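Local coordinates for protein peptidoglycan glycosyltransferase (Eggerthella lenta, PDB 4MNR) that belongs to the penicillin-binding protein family, pairing a dimerisation-type N-terminal region with a larger domain of beta-lactamase-like fold, at residues Gly28-Tyr33 with Val37-Val42; Gln235-Ser240 with Ala398-Thr403; Ala404-Gly409 with Ile431-Glu436. All blocks are in the same frame, centred on the assembly; numbering follows the deposited sequence.

Interaction 1: residues Gly28-Tyr33 with Val37-Val42; sequences GTIATY and VLARSV
The carbonyl group of I30 is the flat group at the centre of this contact, and both L38 N and A39 N reach its oxygen in the carbonyl plane. L38 N donates over 2.8 Å to I30 O with a C=O...N angle of 154°. A39 N lies on a lone pair of the same oxygen, 3.2 Å from I30 O. In return I30 N donates to A39 O over 3.0 Å, and beside it T29 CA comes to 3.2 Å of A39 O in a CA-H...O contact.

One face of the sheet carries I30 and A39: the methyl of A39 packs against the isoleucine, with A39 CB 4.1 Å from I30 CD1, and V63 of helix 60-63 touches both residues. The other face carries A31 and V37, where A31 CB rests against V37 CA. At one end T29 and R40 meet by T29 CG2 and R40 CB at 3.6 Å. The aliphatic root of R40 does this touching, while its extended chain leads away to a salt bridge with E52. At the other end T32 CG2 lies across L38, 4.0 Å from L38 CD1. T32 puts OG1 between its backbone N and carbonyl carbon (chi1 68°), where D34 and V36 hold it, which leaves the methyl to meet the leucine. L38 and A39 together face I30, the extra residue shifting the register by one: a classic beta bulge in a short antiparallel hairpin.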
ATOM      1  N   GLY A  28     -19.496 -17.936 -13.397  1.00 21.86           N
ATOM      2  CA  GLY A  28     -18.102 -18.312 -13.592  1.00 21.29           C
ATOM      3  C   GLY A  28     -17.291 -18.419 -12.305  1.00 22.10           C
ATOM      4  O   GLY A  28     -17.701 -17.909 -11.264  1.00 18.31           O
ATOM      5  N   THR A  29     -16.146 -19.094 -12.370  1.00 18.02           N
ATOM      6  CA  THR A  29     -15.278 -19.233 -11.198  1.00 16.81           C
ATOM      7  C   THR A  29     -14.328 -18.056 -11.072  1.00 16.43           C
ATOM      8  O   THR A  29     -14.046 -17.377 -12.045  1.00 17.41           O
ATOM      9  CB  THR A  29     -14.417 -20.501 -11.264  1.00 16.99           C
ATOM     10  OG1 THR A  29     -13.629 -20.473 -12.456  1.00 27.25           O
ATOM     11  CG2 THR A  29     -15.294 -21.743 -11.281  1.00 18.63           C
ATOM     12  N   ILE A  30     -13.863 -17.810  -9.849  1.00 14.26           N
ATOM     13  CA  ILE A  30     -12.796 -16.853  -9.589  1.00 12.86           C
ATOM     14  C   ILE A  30     -11.686 -17.660  -8.952  1.00 14.08           C
ATOM     15  O   ILE A  30     -11.937 -18.398  -8.002  1.00 14.25           O
ATOM     16  CB  ILE A  30     -13.237 -15.780  -8.583  1.00 12.31           C
ATOM     17  CG1 ILE A  30     -14.417 -14.983  -9.143  1.00 14.76           C
ATOM     18  CG2 ILE A  30     -12.064 -14.843  -8.241  1.00 14.11           C
ATOM     19  CD1 ILE A  30     -15.171 -14.163  -8.082  1.00 15.80           C
ATOM     20  N   ALA A  31     -10.462 -17.525  -9.464  1.00 12.32           N
ATOM     21  CA  ALA A  31      -9.341 -18.331  -8.980  1.00 11.69           C
ATOM     22  C   ALA A  31      -8.058 -17.498  -8.943  1.00 11.39           C
ATOM     23  O   ALA A  31      -7.938 -16.507  -9.666  1.00 13.92           O
ATOM     24  CB  ALA A  31      -9.146 -19.541  -9.876  1.00 12.86           C
ATOM     25  N   THR A  32      -7.102 -17.900  -8.102  1.00 11.74           N
ATOM     26  CA  THR A  32      -5.787 -17.257  -8.085  1.00 11.66           C
ATOM     27  C   THR A  32      -4.971 -17.657  -9.316  1.00 11.99           C
ATOM     28  O   THR A  32      -5.344 -18.554 -10.067  1.00 14.60           O
ATOM     29  CB  THR A  32      -4.977 -17.628  -6.830  1.00 11.79           C
ATOM     30  OG1 THR A  32      -4.615 -19.022  -6.888  1.00 11.75           O
ATOM     31  CG2 THR A  32      -5.794 -17.349  -5.565  1.00 11.36           C
ATOM     32  N   TYR A  33      -3.846 -16.974  -9.511  1.00 10.16           N
ATOM     33  CA  TYR A  33      -3.014 -17.225 -10.684  1.00 10.35           C
ATOM     34  C   TYR A  33      -2.445 -18.646 -10.665  1.00 12.43           C
ATOM     35  O   TYR A  33      -2.262 -19.263 -11.721  1.00 15.25           O
ATOM     36  CB  TYR A  33      -1.887 -16.183 -10.774  1.00 10.08           C
ATOM     37  CG  TYR A  33      -1.193 -16.180 -12.118  1.00  9.71           C
ATOM     38  CD1 TYR A  33      -1.838 -15.693 -13.245  1.00 17.28           C
ATOM     39  CD2 TYR A  33       0.106 -16.660 -12.260  1.00 15.28           C
ATOM     40  CE1 TYR A  33      -1.213 -15.682 -14.483  1.00 19.76           C
ATOM     41  CE2 TYR A  33       0.739 -16.661 -13.504  1.00 17.01           C
ATOM     42  CZ  TYR A  33       0.068 -16.172 -14.606  1.00 18.76           C
ATOM     43  OH  TYR A  33       0.670 -16.160 -15.842  1.00 20.43           O
ATOM     44  N   VAL A  37      -9.082 -22.129  -6.425  1.00 14.75           N
ATOM     45  CA  VAL A  37     -10.435 -21.628  -6.640  1.00 16.44           C
ATOM     46  C   VAL A  37     -10.938 -20.885  -5.402  1.00 15.68           C
ATOM     47  O   VAL A  37     -10.959 -21.445  -4.294  1.00 15.83           O
ATOM     48  CB  VAL A  37     -11.390 -22.785  -6.989  1.00 17.92           C
ATOM     49  CG1 VAL A  37     -12.832 -22.303  -7.034  1.00 18.71           C
ATOM     50  CG2 VAL A  37     -10.978 -23.429  -8.323  1.00 21.98           C
ATOM     51  N   LEU A  38     -11.347 -19.632  -5.595  1.00 12.58           N
ATOM     52  CA  LEU A  38     -11.858 -18.808  -4.502  1.00 12.95           C
ATOM     53  C   LEU A  38     -13.381 -18.772  -4.495  1.00 14.92           C
ATOM     54  O   LEU A  38     -13.996 -18.561  -3.451  1.00 14.82           O
ATOM     55  CB  LEU A  38     -11.323 -17.379  -4.621  1.00 12.46           C
ATOM     56  CG  LEU A  38      -9.803 -17.280  -4.693  1.00 15.38           C
ATOM     57  CD1 LEU A  38      -9.385 -15.826  -4.891  1.00 16.61           C
ATOM     58  CD2 LEU A  38      -9.211 -17.850  -3.422  1.00 17.48           C
ATOM     59  N   ALA A  39     -13.992 -18.969  -5.661  1.00 15.17           N
ATOM     60  CA  ALA A  39     -15.451 -18.980  -5.760  1.00 15.16           C
ATOM     61  C   ALA A  39     -15.867 -19.793  -6.970  1.00 16.29           C
ATOM     62  O   ALA A  39     -15.239 -19.720  -8.016  1.00 15.97           O
ATOM     63  CB  ALA A  39     -16.001 -17.566  -5.874  1.00 14.83           C
ATOM     64  N   ARG A  40     -16.925 -20.576  -6.823  1.00 17.77           N
ATOM     65  CA  ARG A  40     -17.449 -21.347  -7.937  1.00 19.11           C
ATOM     66  C   ARG A  40     -18.929 -21.567  -7.684  1.00 20.73           C
ATOM     67  O   ARG A  40     -19.408 -21.351  -6.571  1.00 20.83           O
ATOM     68  CB  ARG A  40     -16.722 -22.693  -8.061  1.00 20.61           C
ATOM     69  CG  ARG A  40     -16.868 -23.579  -6.833  1.00 23.79           C
ATOM     70  CD  ARG A  40     -16.199 -24.926  -7.040  1.00 30.30           C
ATOM     71  NE  ARG A  40     -16.079 -25.654  -5.783  1.00 36.64           N
ATOM     72  CZ  ARG A  40     -14.944 -26.177  -5.335  1.00 39.24           C
ATOM     73  NH1 ARG A  40     -14.922 -26.824  -4.176  1.00 40.74           N
ATOM     74  NH2 ARG A  40     -13.835 -26.062  -6.052  1.00 40.61           N
ATOM     75  N   SER A  41     -19.656 -21.974  -8.718  1.00 22.14           N
ATOM     76  CA  SER A  41     -21.060 -22.314  -8.556  1.00 23.99           C
ATOM     77  C   SER A  41     -21.240 -23.799  -8.805  1.00 26.14           C
ATOM     78  O   SER A  41     -20.645 -24.361  -9.727  1.00 28.31           O
ATOM     79  CB  SER A  41     -21.933 -21.501  -9.509  1.00 24.78           C
ATOM     80  OG  SER A  41     -21.906 -20.132  -9.139  1.00 24.28           O
ATOM     81  N   VAL A  42     -22.048 -24.432  -7.965  1.00 30.00           N
ATOM     82  CA  VAL A  42     -22.300 -25.863  -8.071  1.00 35.37           C
ATOM     83  C   VAL A  42     -23.790 -26.116  -8.283  1.00 39.48           C
ATOM     84  O   VAL A  42     -24.631 -25.503  -7.620  1.00 36.24           O
ATOM     85  CB  VAL A  42     -21.799 -26.597  -6.814  1.00 37.27           C
ATOM     86  CG1 VAL A  42     -22.031 -28.095  -6.934  1.00 43.15           C
ATOM     87  CG2 VAL A  42     -20.320 -26.293  -6.587  1.00 38.06           C
TER

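Interaction 2: residues Gln235-Ser240 with Ala398-Thr403; sequences QATELS and AGKTGT
K400 and S240 meet at the side-chain ends, where K400 NZ donates a 2.8 Å hydrogen bond to S240 OG. This amine end is the tight part of a buried contact. The lysine chain bends at chi2 (68°), and a second bend at chi4 (71°) turns the amine along the strand to T401 O, 2.8 Å from NZ and with NZ tilted 28° out of that carbonyl plane. A third bond goes to water 1, which in turn donates to T237 O, so three acceptors fix the position of NZ. S240, the positive-phi residue of a Schellman motif closing the helix, shares its hydroxyl with K188.

The apolar side is looser: T237 CG2 approaches K400 CD at 4.2 Å, and K400 CE passes 3.7 Å from T237 O. Threonine suits this place because its hydroxyl is turned back to L233 O in its own helix, so the methyl is what faces the lysine. Weakly held too is the link through water 2, which sits 2.8 Å from T401 OG1; its bond to S240 OG, 3.4 Å, is weak.

K400, T401 and G402 match the KTG motif of this family, and S240 begins its SxN motif; S185, the serine of the SxxK motif, touches both K400 and S240. Helix 188-197 adds L192 against T237 and K188 and I189 against K400, helix 368-384 closes on T237, and strand 409-418 pairs with the KTG strand.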
ATOM      1  N   GLN A 235      21.809   9.766   6.029  1.00 11.65           N
ATOM      2  CA  GLN A 235      21.745   9.310   7.415  1.00 11.80           C
ATOM      3  C   GLN A 235      20.401   9.629   8.048  1.00 12.95           C
ATOM      4  O   GLN A 235      19.881   8.837   8.830  1.00 12.86           O
ATOM      5  CB  GLN A 235      22.864   9.930   8.257  1.00 15.30           C
ATOM      6  CG  GLN A 235      24.256   9.481   7.853  1.00 19.18           C
ATOM      7  CD  GLN A 235      25.366  10.349   8.460  1.00 25.19           C
ATOM      8  OE1 GLN A 235      25.150  11.508   8.838  1.00 20.86           O
ATOM      9  NE2 GLN A 235      26.568   9.785   8.542  1.00 31.63           N
ATOM     10  N   ALA A 236      19.844  10.794   7.709  1.00  9.96           N
ATOM     11  CA  ALA A 236      18.549  11.199   8.243  1.00 11.32           C
ATOM     12  C   ALA A 236      17.432  10.287   7.729  1.00 10.24           C
ATOM     13  O   ALA A 236      16.441  10.085   8.404  1.00 12.53           O
ATOM     14  CB  ALA A 236      18.251  12.644   7.901  1.00 12.20           C
ATOM     15  N   THR A 237      17.607   9.730   6.538  1.00  8.85           N
ATOM     16  CA  THR A 237      16.643   8.774   6.010  1.00 10.02           C
ATOM     17  C   THR A 237      16.815   7.457   6.767  1.00 11.74           C
ATOM     18  O   THR A 237      15.828   6.836   7.160  1.00 11.95           O
ATOM     19  CB  THR A 237      16.848   8.547   4.500  1.00 11.09           C
ATOM     20  OG1 THR A 237      16.820   9.810   3.830  1.00 10.56           O
ATOM     21  CG2 THR A 237      15.743   7.655   3.924  1.00 12.86           C
ATOM     22  N   GLU A 238      18.062   7.039   6.976  1.00 11.37           N
ATOM     23  CA  GLU A 238      18.333   5.815   7.741  1.00 10.57           C
ATOM     24  C   GLU A 238      17.744   5.847   9.150  1.00 12.38           C
ATOM     25  O   GLU A 238      17.182   4.848   9.606  1.00 15.44           O
ATOM     26  CB  GLU A 238      19.827   5.506   7.804  1.00 11.50           C
ATOM     27  CG  GLU A 238      20.451   5.252   6.440  1.00 12.13           C
ATOM     28  CD  GLU A 238      21.958   5.027   6.513  1.00 21.46           C
ATOM     29  OE1 GLU A 238      22.536   5.164   7.614  1.00 25.65           O
ATOM     30  OE2 GLU A 238      22.565   4.703   5.468  1.00 21.54           O
ATOM     31  N   LEU A 239      17.876   6.990   9.828  1.00 11.26           N
ATOM     32  CA  LEU A 239      17.419   7.139  11.203  1.00 13.65           C
ATOM     33  C   LEU A 239      15.971   7.614  11.268  1.00 14.45           C
ATOM     34  O   LEU A 239      15.379   7.678  12.347  1.00 16.36           O
ATOM     35  CB  LEU A 239      18.311   8.134  11.954  1.00 14.65           C
ATOM     36  CG  LEU A 239      19.743   7.659  12.210  1.00 18.10           C
ATOM     37  CD1 LEU A 239      20.581   8.767  12.844  1.00 18.33           C
ATOM     38  CD2 LEU A 239      19.728   6.417  13.088  1.00 22.93           C
ATOM     39  N   SER A 240      15.422   7.959  10.107  1.00 11.36           N
ATOM     40  CA  SER A 240      14.077   8.527   9.991  1.00 11.69           C
ATOM     41  C   SER A 240      13.865   9.798  10.828  1.00 15.67           C
ATOM     42  O   SER A 240      12.942   9.872  11.634  1.00 17.05           O
ATOM     43  CB  SER A 240      13.016   7.488  10.341  1.00 14.67           C
ATOM     44  OG  SER A 240      11.807   7.815   9.677  1.00 14.92           O
ATOM     45  N   ALA A 398      15.855  -3.488   0.340  1.00  8.79           N
ATOM     46  CA  ALA A 398      15.842  -2.045   0.555  1.00  8.97           C
ATOM     47  C   ALA A 398      14.440  -1.600   0.920  1.00 10.29           C
ATOM     48  O   ALA A 398      13.454  -2.118   0.386  1.00 12.50           O
ATOM     49  CB  ALA A 398      16.303  -1.310  -0.681  1.00 11.01           C
ATOM     50  N   GLY A 399      14.325  -0.632   1.812  1.00  8.30           N
ATOM     51  CA  GLY A 399      12.991  -0.169   2.144  1.00  7.81           C
ATOM     52  C   GLY A 399      13.003   1.000   3.089  1.00 10.36           C
ATOM     53  O   GLY A 399      14.061   1.488   3.471  1.00  9.74           O
ATOM     54  N   LYS A 400      11.812   1.447   3.467  1.00  8.35           N
ATOM     55  CA  LYS A 400      11.664   2.549   4.403  1.00  7.30           C
ATOM     56  C   LYS A 400      10.679   2.133   5.476  1.00 10.59           C
ATOM     57  O   LYS A 400       9.583   1.673   5.172  1.00 10.97           O
ATOM     58  CB  LYS A 400      11.150   3.806   3.688  1.00  8.61           C
ATOM     59  CG  LYS A 400      11.007   5.013   4.596  1.00  8.68           C
ATOM     60  CD  LYS A 400      12.373   5.516   5.078  1.00 10.67           C
ATOM     61  CE  LYS A 400      12.254   6.569   6.184  1.00 11.21           C
ATOM     62  NZ  LYS A 400      11.798   6.011   7.498  1.00 12.62           N
ATOM     63  N   THR A 401      11.080   2.288   6.731  1.00  8.47           N
ATOM     64  CA  THR A 401      10.168   2.067   7.847  1.00 10.30           C
ATOM     65  C   THR A 401       9.271   3.271   8.052  1.00 13.80           C
ATOM     66  O   THR A 401       9.565   4.396   7.619  1.00 12.49           O
ATOM     67  CB  THR A 401      10.923   1.848   9.153  1.00 13.99           C
ATOM     68  OG1 THR A 401      11.665   3.038   9.463  1.00 14.47           O
ATOM     69  CG2 THR A 401      11.872   0.671   9.026  1.00 14.49           C
ATOM     70  N   GLY A 402       8.170   3.042   8.742  1.00 11.43           N
ATOM     71  CA  GLY A 402       7.271   4.119   9.051  1.00 13.70           C
ATOM     72  C   GLY A 402       6.649   3.970  10.410  1.00 14.06           C
ATOM     73  O   GLY A 402       6.310   2.873  10.860  1.00 12.87           O
ATOM     74  N   THR A 403       6.519   5.105  11.077  1.00 13.05           N
ATOM     75  CA  THR A 403       5.705   5.204  12.239  1.00 16.05           C
ATOM     76  C   THR A 403       4.750   6.341  11.899  1.00 20.32           C
ATOM     77  O   THR A 403       5.163   7.379  11.376  1.00 20.72           O
ATOM     78  CB  THR A 403       6.578   5.487  13.469  1.00 24.39           C
ATOM     79  OG1 THR A 403       7.331   4.299  13.775  1.00 26.78           O
ATOM     80  CG2 THR A 403       5.746   5.877  14.649  1.00 33.60           C
TER
HETATM   81  O   HOH W   1      14.271   4.772   8.090  1.00 18.67           O
HETATM   82  O   HOH W   2      10.292   5.010  10.956  1.00 19.99           O

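Interaction 3: residues Ala404-Gly409 with Ile431-Glu436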
ATOM      1  N   ALA A 404       3.466   6.102  12.113  1.00 11.79           N
ATOM      2  CA  ALA A 404       2.457   7.149  11.975  1.00 15.26           C
ATOM      3  C   ALA A 404       1.773   7.393  13.318  1.00 15.26           C
ATOM      4  O   ALA A 404       1.211   6.481  13.931  1.00 16.32           O
ATOM      5  CB  ALA A 404       1.447   6.781  10.903  1.00 16.50           C
ATOM      6  N   GLU A 405       1.839   8.639  13.776  1.00 13.46           N
ATOM      7  CA  GLU A 405       1.427   9.012  15.120  1.00 21.95           C
ATOM      8  C   GLU A 405      -0.061   8.850  15.381  1.00 25.12           C
ATOM      9  O   GLU A 405      -0.891   9.296  14.596  1.00 26.95           O
ATOM     10  CB  GLU A 405       1.837  10.461  15.400  1.00 29.49           C
ATOM     11  CG  GLU A 405       3.341  10.649  15.588  1.00 41.20           C
ATOM     12  CD  GLU A 405       3.852  10.045  16.892  1.00 52.60           C
ATOM     13  OE1 GLU A 405       3.160  10.184  17.927  1.00 57.29           O
ATOM     14  OE2 GLU A 405       4.943   9.430  16.881  1.00 54.55           O
ATOM     15  N   LYS A 406      -0.392   8.193  16.487  1.00 24.49           N
ATOM     16  CA  LYS A 406      -1.762   8.171  16.989  1.00 27.88           C
ATOM     17  C   LYS A 406      -1.761   8.670  18.426  1.00 26.20           C
ATOM     18  O   LYS A 406      -0.700   8.921  19.000  1.00 25.80           O
ATOM     19  CB  LYS A 406      -2.341   6.764  16.939  1.00 32.53           C
ATOM     20  CG  LYS A 406      -2.173   6.082  15.600  1.00 36.15           C
ATOM     21  CD  LYS A 406      -2.793   4.716  15.634  1.00 42.18           C
ATOM     22  CE  LYS A 406      -4.237   4.751  15.179  1.00 40.30           C
ATOM     23  NZ  LYS A 406      -4.721   3.367  14.948  1.00 38.13           N
ATOM     24  N   GLU A 407      -2.948   8.803  19.006  1.00 32.40           N
ATOM     25  CA  GLU A 407      -3.090   9.380  20.341  1.00 36.17           C
ATOM     26  C   GLU A 407      -2.238   8.680  21.401  1.00 35.06           C
ATOM     27  O   GLU A 407      -1.449   9.321  22.103  1.00 33.97           O
ATOM     28  CB  GLU A 407      -4.560   9.384  20.763  1.00 45.24           C
ATOM     29  CG  GLU A 407      -4.856  10.280  21.959  1.00 55.63           C
ATOM     30  CD  GLU A 407      -4.643  11.752  21.651  1.00 64.17           C
ATOM     31  OE1 GLU A 407      -4.942  12.172  20.512  1.00 66.97           O
ATOM     32  OE2 GLU A 407      -4.172  12.487  22.548  1.00 67.77           O
ATOM     33  N   ASN A 408      -2.382   7.362  21.512  1.00 29.15           N
ATOM     34  CA  ASN A 408      -1.636   6.625  22.531  1.00 29.49           C
ATOM     35  C   ASN A 408      -0.756   5.519  21.958  1.00 25.97           C
ATOM     36  O   ASN A 408      -0.551   4.479  22.578  1.00 25.52           O
ATOM     37  CB  ASN A 408      -2.585   6.084  23.600  1.00 31.70           C
ATOM     38  CG  ASN A 408      -3.237   7.194  24.406  1.00 35.75           C
ATOM     39  OD1 ASN A 408      -4.432   7.458  24.269  1.00 40.21           O
ATOM     40  ND2 ASN A 408      -2.449   7.857  25.244  1.00 33.01           N
ATOM     41  N   GLY A 409      -0.223   5.762  20.773  1.00 22.09           N
ATOM     42  CA  GLY A 409       0.613   4.784  20.113  1.00 19.67           C
ATOM     43  C   GLY A 409       0.849   5.218  18.690  1.00 20.28           C
ATOM     44  O   GLY A 409       0.786   6.415  18.376  1.00 23.50           O
ATOM     45  N   ILE A 431       0.549  -2.043  10.131  1.00  8.76           N
ATOM     46  CA  ILE A 431      -0.046  -2.695  11.294  1.00  9.36           C
ATOM     47  C   ILE A 431      -0.582  -1.603  12.211  1.00 12.49           C
ATOM     48  O   ILE A 431       0.190  -0.848  12.802  1.00 12.48           O
ATOM     49  CB  ILE A 431       1.006  -3.494  12.091  1.00  9.48           C
ATOM     50  CG1 ILE A 431       1.712  -4.518  11.200  1.00 17.50           C
ATOM     51  CG2 ILE A 431       0.349  -4.170  13.297  1.00 12.45           C
ATOM     52  CD1 ILE A 431       0.817  -5.601  10.696  1.00 17.24           C
ATOM     53  N   GLU A 432      -1.899  -1.513  12.352  1.00 10.57           N
ATOM     54  CA  GLU A 432      -2.472  -0.473  13.211  1.00 11.73           C
ATOM     55  C   GLU A 432      -2.153  -0.697  14.696  1.00 12.91           C
ATOM     56  O   GLU A 432      -2.195  -1.830  15.192  1.00 13.58           O
ATOM     57  CB  GLU A 432      -3.986  -0.371  13.022  1.00 13.18           C
ATOM     58  CG  GLU A 432      -4.408   0.004  11.605  1.00 14.90           C
ATOM     59  CD  GLU A 432      -5.909   0.012  11.425  1.00 21.80           C
ATOM     60  OE1 GLU A 432      -6.634   0.438  12.355  1.00 24.50           O
ATOM     61  OE2 GLU A 432      -6.368  -0.417  10.347  1.00 20.65           O
ATOM     62  N   ASP A 433      -1.830   0.388  15.393  1.00 13.77           N
ATOM     63  CA  ASP A 433      -1.541   0.318  16.832  1.00 15.95           C
ATOM     64  C   ASP A 433      -0.465  -0.716  17.138  1.00 15.07           C
ATOM     65  O   ASP A 433      -0.590  -1.483  18.093  1.00 20.22           O
ATOM     66  CB  ASP A 433      -2.815  -0.010  17.612  1.00 18.54           C
ATOM     67  CG  ASP A 433      -3.971   0.883  17.219  1.00 25.99           C
ATOM     68  OD1 ASP A 433      -3.791   2.119  17.259  1.00 25.81           O
ATOM     69  OD2 ASP A 433      -5.039   0.353  16.841  1.00 28.88           O
ATOM     70  N   GLY A 434       0.575  -0.745  16.315  1.00 15.38           N
ATOM     71  CA  GLY A 434       1.599  -1.769  16.427  1.00 16.49           C
ATOM     72  C   GLY A 434       2.768  -1.359  17.293  1.00 20.69           C
ATOM     73  O   GLY A 434       3.034  -0.174  17.463  1.00 20.11           O
ATOM     74  N   GLU A 435       3.454  -2.346  17.862  1.00 20.94           N
ATOM     75  CA  GLU A 435       4.689  -2.107  18.608  1.00 22.27           C
ATOM     76  C   GLU A 435       5.700  -1.484  17.659  1.00 23.09           C
ATOM     77  O   GLU A 435       5.615  -1.687  16.456  1.00 21.14           O
ATOM     78  CB  GLU A 435       5.242  -3.433  19.139  1.00 30.96           C
ATOM     79  CG  GLU A 435       4.277  -4.216  20.012  1.00 35.64           C
ATOM     80  CD  GLU A 435       3.264  -5.047  19.227  1.00 36.54           C
ATOM     81  OE1 GLU A 435       3.278  -5.009  17.978  1.00 30.48           O
ATOM     82  OE2 GLU A 435       2.449  -5.750  19.866  1.00 43.13           O
ATOM     83  N   GLU A 436       6.652  -0.723  18.189  1.00 25.87           N
ATOM     84  CA  GLU A 436       7.644  -0.076  17.332  1.00 25.30           C
ATOM     85  C   GLU A 436       8.374  -1.100  16.464  1.00 22.42           C
ATOM     86  O   GLU A 436       8.870  -2.105  16.968  1.00 24.23           O
ATOM     87  CB  GLU A 436       8.650   0.710  18.171  1.00 35.07           C
ATOM     88  CG  GLU A 436       9.645   1.510  17.345  1.00 44.11           C
ATOM     89  CD  GLU A 436      10.772   2.082  18.185  1.00 55.75           C
ATOM     90  OE1 GLU A 436      10.753   1.885  19.420  1.00 59.77           O
ATOM     91  OE2 GLU A 436      11.678   2.722  17.610  1.00 61.53           O
TER
HETATM   92  O   HOH W   3      -6.743   1.696  14.693  1.00 32.11           O
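K406, in the 404-409 segment, reaches across to D433. Its CB leaves the backbone toward the loop, and CG lies anti to the carbonyl carbon (chi1 -50°), which starts the chain in the direction of the aspartate. CD is the first atom to touch, 3.2 Å from D433 OD1. A bend about the CG-CD bond (chi3 92°) then brings CE round the same oxygen, at 3.4 Å from D433 OD1. At the tip, NZ and D433 OD1 form a salt bridge of 2.8 Å. The lysine crosses the aspartate at about a right angle, and its amine meets OD1 from above the carboxylate plane, 41° out of it.

Water 3 takes another bond from the amine, 2.6 Å from K406 NZ. It donates to E432 OE1 and, at 3.1 Å, to D433 OD2, so one water ties the lysine to both acids. E432 OE1 is itself 4.4 Å from K406 NZ, beyond a salt bridge but near enough for some electrostatic attraction. The other oxygen of E432 is held by R175 and Y181, and D411 forms a second salt bridge with K406 NZ. A long, flexible lysine suits this edge position, since it can extend to several carboxylates; their combined charge would probably favour its protonated form.

D411 OD1 also accepts from D433 N. D433 occupies the third position of a type II beta turn, I431 to G434, with the positive phi characteristic of that position. The salt bridge thus joins this turn to the end of the beta hairpin formed by strands 398-406 and 409-418.

Overall arrangement
Interactions 2 and 3 share strand 398-406, an outermost strand of the five-stranded antiparallel sheet: one uses its first part, the other its later residues and the turn that follows. Their centres are about 17 Å apart; the segments adjoin at T403 and A404 and make no other touch. Interaction 2 gathers the KTG lysine, the start of the SxN motif and K188 of the SxxK motif, the elements that line the active site in this family; interaction 3 ties the same strand to a surface turn. Interaction 1 stands in a separate mixed sheet, its centre about 41 Å from that of interaction 2 and about 37 Å from that of interaction 3, within the dimerisation-type region.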